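PDB 4W8H: toll-receptor-related 2 from Hydra vulgaris, which probably serves as a transmembrane Toll-related receptor that signals through its TIR domain, the piece of the protein in this crystal. Local coordinates for residues A[11-16]-A[70-75]; A[60-65]-A[86-91]. All blocks are in the same frame, centred on the assembly; numbering follows the deposited sequence. Where two conformers were deposited one is given.

How the contacts relate
Both contacts belong to one flavodoxin-like TIR domain, and their centres lie 13 Å apart. Along the chain their segments alternate: 11-16, 60-65, 70-75, 86-91. Contact 2 is the pairing of strands 58-65 and 87-91 within the central parallel sheet. Contact 1 lies beyond the C-terminal ends of strands 5-10 and 58-65, where the loop into helix 16-29 meets the start of helix 73-82, the helix that links the two strands of contact 2. They touch where Tyr11 CB packs on Val64 CB and Phe70 CZ on Met65 CG, both pairs 3.9 Å apart. Through these pairs the sheet packs against the segments beyond its C-terminal edge.

Contact 1 of 2, residues A[11-16]-A[70-75]; sequences YAPEDR and FKNNIC
Two flat groups, the Tyr11-Ala12 peptide and the Asn72 amide, each present a face to the sulfur of Cys75. SG stands over the peptide, 3.4 Å from Tyr11 O and 3.6 Å from Ala12 N, and also lies over one face of the amide. Its position follows from chi1 of -67°, which sets SG anti to the carbonyl carbon of its own residue. At the nitrogen end of the amide, Asn72 and Pro13 reach tip to tip, with ND2 3.4 Å from Pro13 CD and the ring carbon standing off the amide plane. ND2 also donates to water 2 at 3.0 Å, and that water donates to Glu14 OE1, bridging the two loops. At the oxygen end, Asn72 OD1 accepts from Cys75 N at 2.8 Å in a nearly straight capping bond (169°); Asn72 is the N-cap residue of helix 73-82, and the bond fixes the amide's rotation. Water 1 donates to Tyr11 O at 3.0 Å and only weakly to OD1. No direct hydrogen bond joins the segments; they are held by sulfur packing and water bridges. Ala12 CB fills in beside them, 4.4 Å from Asn72 CB. The Tyr11 side chain packs on Val19 and Ile20 of helix 16-29, its hydroxyl hydrogen-bonded to Asn37, while Asp15 forms a salt bridge with Arg93 and a hydrogen bond with Ser66. The contact therefore joins the turn between strand 5-10 and helix 16-29 to the N-cap residue and first turn of helix 73-82, beyond the C-terminal ends of adjacent strands 5-10 and 58-65.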
ATOM      1  N   TYR A  11      -2.439  -4.297  -3.066  1.00  7.69           N
ATOM      2  CA  TYR A  11      -3.411  -3.796  -4.054  1.00  6.69           C
ATOM      3  C   TYR A  11      -4.058  -4.972  -4.762  1.00  7.86           C
ATOM      4  O   TYR A  11      -3.486  -6.059  -4.838  1.00  8.95           O
ATOM      5  CB  TYR A  11      -2.718  -2.877  -5.078  1.00  7.25           C
ATOM      6  CG  TYR A  11      -1.815  -3.611  -6.041  1.00  6.44           C
ATOM      7  CD1 TYR A  11      -0.554  -4.075  -5.635  1.00  7.85           C
ATOM      8  CD2 TYR A  11      -2.227  -3.923  -7.320  1.00  7.62           C
ATOM      9  CE1 TYR A  11       0.233  -4.795  -6.476  1.00  8.90           C
ATOM     10  CE2 TYR A  11      -1.433  -4.611  -8.190  1.00  8.01           C
ATOM     11  CZ  TYR A  11      -0.189  -5.085  -7.750  1.00  9.72           C
ATOM     12  OH  TYR A  11       0.603  -5.826  -8.612  1.00 11.37           O
ATOM     13  N   ALA A  12      -5.246  -4.741  -5.277  1.00  8.39           N
ATOM     14  CA  ALA A  12      -5.962  -5.724  -6.079  1.00  9.56           C
ATOM     15  C   ALA A  12      -5.486  -5.703  -7.528  1.00  8.83           C
ATOM     16  O   ALA A  12      -5.202  -4.644  -8.086  1.00  8.15           O
ATOM     17  CB  ALA A  12      -7.452  -5.449  -6.032  1.00 10.49           C
ATOM     18  N   PRO A  13      -5.477  -6.865  -8.190  1.00  9.69           N
ATOM     19  CA  PRO A  13      -5.021  -6.912  -9.580  1.00 11.46           C
ATOM     20  C   PRO A  13      -5.815  -5.990 -10.496  1.00 10.90           C
ATOM     21  O   PRO A  13      -5.262  -5.453 -11.464  1.00 10.50           O
ATOM     22  CB  PRO A  13      -5.256  -8.366  -9.970  1.00 13.73           C
ATOM     23  CG  PRO A  13      -5.158  -9.120  -8.708  1.00 16.94           C
ATOM     24  CD  PRO A  13      -5.673  -8.214  -7.627  1.00 11.34           C
ATOM     25  N   GLU A  14      -7.075  -5.744 -10.180  1.00  9.32           N
ATOM     26  CA  GLU A  14      -7.899  -4.889 -11.039  1.00  9.40           C
ATOM     27  C   GLU A  14      -7.368  -3.449 -11.103  1.00  9.22           C
ATOM     28  O   GLU A  14      -7.650  -2.720 -12.036  1.00 11.92           O
ATOM     29  CB  GLU A  14      -9.332  -4.888 -10.511  1.00 11.50           C
ATOM     30  CG  GLU A  14     -10.121  -6.168 -10.724  1.00 13.98           C
ATOM     31  CD  GLU A  14      -9.900  -7.227  -9.667  1.00 16.19           C
ATOM     32  OE1 GLU A  14      -9.116  -7.040  -8.729  1.00 14.50           O
ATOM     33  OE2 GLU A  14     -10.549  -8.283  -9.795  1.00 21.53           O
ATOM     34  N   ASP A  15      -6.609  -3.030 -10.084  1.00  8.86           N
ATOM     35  CA  ASP A  15      -6.032  -1.685 -10.004  1.00  8.39           C
ATOM     36  C   ASP A  15      -4.568  -1.649 -10.425  1.00  8.28           C
ATOM     37  O   ASP A  15      -3.887  -0.669 -10.190  1.00  8.59           O
ATOM     38  CB  ASP A  15      -6.174  -1.195  -8.557  1.00  8.49           C
ATOM     39  CG  ASP A  15      -7.612  -1.090  -8.120  1.00  8.65           C
ATOM     40  OD1 ASP A  15      -8.473  -0.643  -8.907  1.00 11.06           O
ATOM     41  OD2 ASP A  15      -7.889  -1.470  -6.969  1.00  9.75           O
ATOM     42  N   ARG A  16      -4.083  -2.701 -11.061  1.00  9.45           N
ATOM     43  CA  ARG A  16      -2.679  -2.813 -11.427  0.52  8.11           C
ATOM     44  C   ARG A  16      -2.173  -1.697 -12.301  1.00  8.53           C
ATOM     45  O   ARG A  16      -1.007  -1.316 -12.172  1.00  9.03           O
ATOM     46  CB  ARG A  16      -2.402  -4.157 -12.089  0.52  9.86           C
ATOM     47  CG  ARG A  16      -0.925  -4.535 -12.171  0.52 11.43           C
ATOM     48  CD  ARG A  16      -0.753  -6.012 -12.438  0.52 13.49           C
ATOM     49  NE  ARG A  16      -1.239  -6.360 -13.759  0.52 14.41           N
ATOM     50  CZ  ARG A  16      -1.226  -7.590 -14.265  0.52 17.18           C
ATOM     51  NH1 ARG A  16      -0.768  -8.614 -13.558  0.52 17.75           N
ATOM     52  NH2 ARG A  16      -1.693  -7.782 -15.476  0.52 19.39           N
ATOM     53  N   PHE A  70     -11.259  -4.672  -1.425  1.00  9.97           N
ATOM     54  CA  PHE A  70     -12.048  -5.238  -0.321  1.00 13.00           C
ATOM     55  C   PHE A  70     -12.806  -6.494  -0.696  1.00 16.56           C
ATOM     56  O   PHE A  70     -13.537  -7.053   0.139  1.00 21.67           O
ATOM     57  CB  PHE A  70     -12.946  -4.150   0.289  1.00 13.99           C
ATOM     58  CG  PHE A  70     -12.161  -3.091   1.002  1.00 11.36           C
ATOM     59  CD1 PHE A  70     -11.390  -3.411   2.125  1.00 11.50           C
ATOM     60  CD2 PHE A  70     -12.157  -1.794   0.544  1.00 11.12           C
ATOM     61  CE1 PHE A  70     -10.603  -2.445   2.761  1.00 10.83           C
ATOM     62  CE2 PHE A  70     -11.413  -0.840   1.174  1.00 10.01           C
ATOM     63  CZ  PHE A  70     -10.616  -1.165   2.296  1.00 11.82           C
ATOM     64  N   LYS A  71     -12.624  -6.965  -1.923  1.00 12.92           N
ATOM     65  CA  LYS A  71     -13.136  -8.273  -2.349  1.00 15.18           C
ATOM     66  C   LYS A  71     -11.992  -9.270  -2.577  1.00 15.31           C
ATOM     67  O   LYS A  71     -12.226 -10.403  -2.994  1.00 21.11           O
ATOM     68  CB  LYS A  71     -13.914  -8.125  -3.655  1.00 19.26           C
ATOM     69  CG  LYS A  71     -15.183  -7.322  -3.552  1.00 23.85           C
ATOM     70  CD  LYS A  71     -15.768  -7.086  -4.935  1.00 29.51           C
ATOM     71  CE  LYS A  71     -16.951  -6.180  -4.878  1.00 36.83           C
ATOM     72  NZ  LYS A  71     -17.476  -5.968  -6.246  1.00 40.64           N
ATOM     73  N   ASN A  72     -10.760  -8.885  -2.329  1.00 14.11           N
ATOM     74  CA  ASN A  72      -9.606  -9.695  -2.670  1.00 11.98           C
ATOM     75  C   ASN A  72      -9.025 -10.390  -1.428  1.00 12.22           C
ATOM     76  O   ASN A  72      -8.692  -9.748  -0.436  1.00 11.18           O
ATOM     77  CB  ASN A  72      -8.556  -8.803  -3.349  1.00 12.90           C
ATOM     78  CG  ASN A  72      -7.339  -9.570  -3.794  1.00 11.79           C
ATOM     79  OD1 ASN A  72      -6.513  -9.967  -2.973  1.00 11.26           O
ATOM     80  ND2 ASN A  72      -7.246  -9.852  -5.090  1.00 12.71           N
ATOM     81  N   ASN A  73      -8.905 -11.712  -1.484  1.00 12.90           N
ATOM     82  CA  ASN A  73      -8.476 -12.509  -0.316  1.00 14.09           C
ATOM     83  C   ASN A  73      -7.055 -12.196   0.131  1.00 11.80           C
ATOM     84  O   ASN A  73      -6.798 -12.030   1.345  1.00 12.71           O
ATOM     85  CB  ASN A  73      -8.629 -14.002  -0.616  1.00 21.04           C
ATOM     86  CG  ASN A  73     -10.080 -14.474  -0.576  1.00 35.29           C
ATOM     87  OD1 ASN A  73     -10.952 -13.823   0.015  1.00 44.82           O
ATOM     88  ND2 ASN A  73     -10.342 -15.627  -1.204  1.00 39.92           N
ATOM     89  N   ILE A  74      -6.128 -12.113  -0.825  1.00 10.35           N
ATOM     90  CA  ILE A  74      -4.757 -11.784  -0.461  1.00 10.83           C
ATOM     91  C   ILE A  74      -4.697 -10.392   0.151  1.00  9.42           C
ATOM     92  O   ILE A  74      -4.006 -10.188   1.134  1.00  9.10           O
ATOM     93  CB  ILE A  74      -3.802 -11.953  -1.660  1.00 11.07           C
ATOM     94  CG1 ILE A  74      -3.564 -13.442  -1.901  1.00 13.60           C
ATOM     95  CG2 ILE A  74      -2.479 -11.228  -1.405  1.00 13.50           C
ATOM     96  CD1 ILE A  74      -2.755 -13.722  -3.143  1.00 15.91           C
ATOM     97  N   CYS A  75      -5.409  -9.430  -0.436  1.00  8.86           N
ATOM     98  CA  CYS A  75      -5.459  -8.106   0.151  1.00  8.85           C
ATOM     99  C   CYS A  75      -5.956  -8.123   1.592  1.00  7.65           C
ATOM    100  O   CYS A  75      -5.383  -7.456   2.458  1.00  8.75           O
ATOM    101  CB  CYS A  75      -6.311  -7.155  -0.699  1.00  9.56           C
ATOM    102  SG  CYS A  75      -5.610  -6.786  -2.292  1.00 12.01           S
TER
HETATM  103  O   HOH W   1      -3.450  -8.844  -3.808  1.00 40.47           O
HETATM  104  O   HOH W   2      -9.298  -8.903  -6.990  1.00 34.88           O

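Contact 2 of 2, residues A[60-65]-A[86-91]; sequences RTIVVM and QIIPIL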
ATOM      1  N   ARG A  60       6.741   0.127   5.958  1.00  9.03           N
ATOM      2  CA  ARG A  60       5.308   0.312   6.008  1.00  8.14           C
ATOM      3  C   ARG A  60       4.658  -0.333   4.799  1.00  6.57           C
ATOM      4  O   ARG A  60       5.322  -0.573   3.789  1.00  8.65           O
ATOM      5  CB  ARG A  60       4.984   1.802   6.003  1.00 11.82           C
ATOM      6  CG  ARG A  60       5.570   2.554   7.201  1.00 14.17           C
ATOM      7  CD  ARG A  60       4.977   3.960   7.313  1.00 19.02           C
ATOM      8  NE  ARG A  60       5.593   4.822   8.327  1.00 20.50           N
ATOM      9  CZ  ARG A  60       6.640   5.607   8.109  1.00 20.81           C
ATOM     10  NH1 ARG A  60       7.237   5.596   6.923  1.00 23.36           N
ATOM     11  NH2 ARG A  60       7.089   6.411   9.067  1.00 23.31           N
ATOM     12  N   THR A  61       3.346  -0.583   4.878  1.00  7.04           N
ATOM     13  CA  THR A  61       2.565  -1.150   3.777  1.00  7.31           C
ATOM     14  C   THR A  61       1.555  -0.124   3.303  1.00  5.69           C
ATOM     15  O   THR A  61       0.734   0.348   4.087  1.00  7.10           O
ATOM     16  CB  THR A  61       1.820  -2.436   4.192  1.00  9.69           C
ATOM     17  OG1 THR A  61       2.775  -3.476   4.474  1.00 15.29           O
ATOM     18  CG2 THR A  61       0.931  -2.946   3.094  1.00 10.72           C
ATOM     19  N   ILE A  62       1.657   0.230   2.038  1.00  5.89           N
ATOM     20  CA  ILE A  62       0.635   1.022   1.397  1.00  5.81           C
ATOM     21  C   ILE A  62      -0.521   0.125   1.039  1.00  5.53           C
ATOM     22  O   ILE A  62      -0.322  -0.927   0.430  1.00  7.09           O
ATOM     23  CB  ILE A  62       1.210   1.693   0.108  1.00  6.52           C
ATOM     24  CG1 ILE A  62       2.272   2.728   0.481  1.00  8.34           C
ATOM     25  CG2 ILE A  62       0.110   2.314  -0.704  1.00  7.21           C
ATOM     26  CD1 ILE A  62       3.002   3.292  -0.735  1.00  9.02           C
ATOM     27  N   VAL A  63      -1.721   0.533   1.413  1.00  6.15           N
ATOM     28  CA  VAL A  63      -2.952  -0.173   1.149  0.54  6.61           C
ATOM     29  C   VAL A  63      -3.745   0.629   0.081  1.00  6.27           C
ATOM     30  O   VAL A  63      -4.144   1.747   0.373  1.00  6.45           O
ATOM     31  CB  VAL A  63      -3.711  -0.245   2.511  0.54  9.51           C
ATOM     32  CG1 VAL A  63      -5.132  -0.744   2.333  0.54  8.24           C
ATOM     33  CG2 VAL A  63      -2.915  -1.107   3.539  0.54  9.90           C
ATOM     34  N   VAL A  64      -3.940   0.082  -1.101  1.00  5.89           N
ATOM     35  CA  VAL A  64      -4.571   0.822  -2.219  1.00  5.14           C
ATOM     36  C   VAL A  64      -6.061   0.446  -2.171  1.00  5.89           C
ATOM     37  O   VAL A  64      -6.494  -0.555  -2.761  1.00  6.92           O
ATOM     38  CB  VAL A  64      -3.915   0.487  -3.545  1.00  5.53           C
ATOM     39  CG1 VAL A  64      -4.620   1.278  -4.663  1.00  6.70           C
ATOM     40  CG2 VAL A  64      -2.423   0.801  -3.502  1.00  6.81           C
ATOM     41  N   MET A  65      -6.849   1.266  -1.464  1.00  5.37           N
ATOM     42  CA  MET A  65      -8.241   0.959  -1.221  1.00  6.65           C
ATOM     43  C   MET A  65      -9.074   1.265  -2.476  1.00  6.25           C
ATOM     44  O   MET A  65      -8.930   2.308  -3.151  1.00  6.57           O
ATOM     45  CB  MET A  65      -8.758   1.782  -0.048  1.00  6.86           C
ATOM     46  CG  MET A  65      -7.974   1.516   1.237  1.00  7.86           C
ATOM     47  SD  MET A  65      -8.723   2.251   2.713  1.00  9.53           S
ATOM     48  CE  MET A  65      -8.503   3.984   2.320  1.00 10.06           C
ATOM     49  N   GLN A  86       2.663  -0.855  10.407  1.00 15.66           N
ATOM     50  CA  GLN A  86       2.282   0.482   9.982  1.00 14.78           C
ATOM     51  C   GLN A  86       1.778   0.412   8.573  1.00 10.38           C
ATOM     52  O   GLN A  86       2.392  -0.259   7.725  1.00 12.87           O
ATOM     53  CB  GLN A  86       3.486   1.387  10.030  1.00 19.41           C
ATOM     54  CG  GLN A  86       4.183   1.476  11.367  1.00 23.13           C
ATOM     55  CD  GLN A  86       5.312   2.435  11.270  1.00 24.31           C
ATOM     56  OE1 GLN A  86       5.104   3.650  11.190  1.00 20.63           O
ATOM     57  NE2 GLN A  86       6.547   1.905  11.283  1.00 28.60           N
ATOM     58  N   ILE A  87       0.647   1.080   8.344  1.00  9.43           N
ATOM     59  CA  ILE A  87       0.100   1.149   6.995  1.00  8.07           C
ATOM     60  C   ILE A  87      -0.105   2.601   6.574  1.00  6.99           C
ATOM     61  O   ILE A  87      -0.241   3.492   7.429  1.00  8.71           O
ATOM     62  CB  ILE A  87      -1.198   0.352   6.832  1.00  8.65           C
ATOM     63  CG1 ILE A  87      -2.325   0.902   7.694  1.00 10.64           C
ATOM     64  CG2 ILE A  87      -1.007  -1.143   7.136  1.00 12.36           C
ATOM     65  CD1 ILE A  87      -3.707   0.304   7.324  1.00 12.58           C
ATOM     66  N   ILE A  88      -0.110   2.795   5.259  1.00  5.95           N
ATOM     67  CA  ILE A  88      -0.466   4.068   4.635  1.00  5.83           C
ATOM     68  C   ILE A  88      -1.646   3.806   3.731  1.00  5.82           C
ATOM     69  O   ILE A  88      -1.470   3.261   2.639  1.00  6.73           O
ATOM     70  CB  ILE A  88       0.701   4.641   3.808  1.00  6.75           C
ATOM     71  CG1 ILE A  88       1.931   4.864   4.671  1.00  9.41           C
ATOM     72  CG2 ILE A  88       0.248   5.942   3.152  1.00  8.59           C
ATOM     73  CD1 ILE A  88       3.145   5.214   3.878  1.00 10.84           C
ATOM     74  N   PRO A  89      -2.870   4.100   4.183  1.00  6.65           N
ATOM     75  CA  PRO A  89      -4.030   3.850   3.327  1.00  6.27           C
ATOM     76  C   PRO A  89      -4.188   4.979   2.302  1.00  6.59           C
ATOM     77  O   PRO A  89      -4.089   6.174   2.639  1.00  7.52           O
ATOM     78  CB  PRO A  89      -5.203   3.898   4.294  1.00  8.47           C
ATOM     79  CG  PRO A  89      -4.643   4.106   5.705  1.00  9.99           C
ATOM     80  CD  PRO A  89      -3.255   4.578   5.524  1.00  6.85           C
ATOM     81  N   ILE A  90      -4.394   4.541   1.058  1.00  6.05           N
ATOM     82  CA  ILE A  90      -4.724   5.415  -0.053  1.00  6.38           C
ATOM     83  C   ILE A  90      -6.135   5.102  -0.502  1.00  6.23           C
ATOM     84  O   ILE A  90      -6.451   3.939  -0.812  1.00  6.95           O
ATOM     85  CB  ILE A  90      -3.788   5.204  -1.245  1.00  7.26           C
ATOM     86  CG1 ILE A  90      -2.365   5.647  -0.872  1.00  8.41           C
ATOM     87  CG2 ILE A  90      -4.304   6.014  -2.471  1.00  9.02           C
ATOM     88  CD1 ILE A  90      -1.332   5.287  -1.912  1.00  8.58           C
ATOM     89  N   LEU A  91      -7.011   6.113  -0.561  1.00  5.83           N
ATOM     90  CA  LEU A  91      -8.319   5.913  -1.188  1.00  6.87           C
ATOM     91  C   LEU A  91      -8.159   6.184  -2.659  1.00  6.46           C
ATOM     92  O   LEU A  91      -8.121   7.344  -3.088  1.00  7.56           O
ATOM     93  CB  LEU A  91      -9.414   6.776  -0.567  1.00  8.26           C
ATOM     94  CG  LEU A  91     -10.839   6.464  -1.049  1.00 10.00           C
ATOM     95  CD1 LEU A  91     -11.356   5.142  -0.552  1.00 10.55           C
ATOM     96  CD2 LEU A  91     -11.790   7.582  -0.659  1.00 13.25           C
TER
HETATM   97  O   HOH W   3       3.068  -3.093   7.364  1.00 25.13           O
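Ile62 and Ile90 make the tightest apolar contact between the strands, CG2 to CD1 at 3.5 Å, while Ile62 CG1 leans on Ile88 CB. On the other face of the sheet the bent end of Met65, turned by chi3 of -67°, places CE 3.8 Å from Pro89 CB, the two side chains pointing the same way. Between these faces runs the parallel ladder: Ile88 N donates to Thr61 O and Val63 N to Ile88 O, and the bond from Ile90 N to Val63 O is almost straight (174°). Strands 58-65 and 87-91, linked through helix 73-82, form one beta-alpha-beta crossover of the flavodoxin-like TIR fold; helix 115-127 packs on Ile88 and Ile90. The solvent side is at Gln86, which is partly exposed, whereas Arg60 beside it is buried; here polar bonds replace the apolar packing. Arg60 NE donates to Gln86 OE1 at 3.1 Å in a bent bond (144°), coming from above the carbonyl plane. OE1 is also bonded to the backbone of a bound peptide; Arg60 NH1 bonds Ile126 O, and NH2 bonds Asn128 O and the peptide backbone. Water 3 bridges Thr61 OG1 and Gln86 O, each at 2.9 Å.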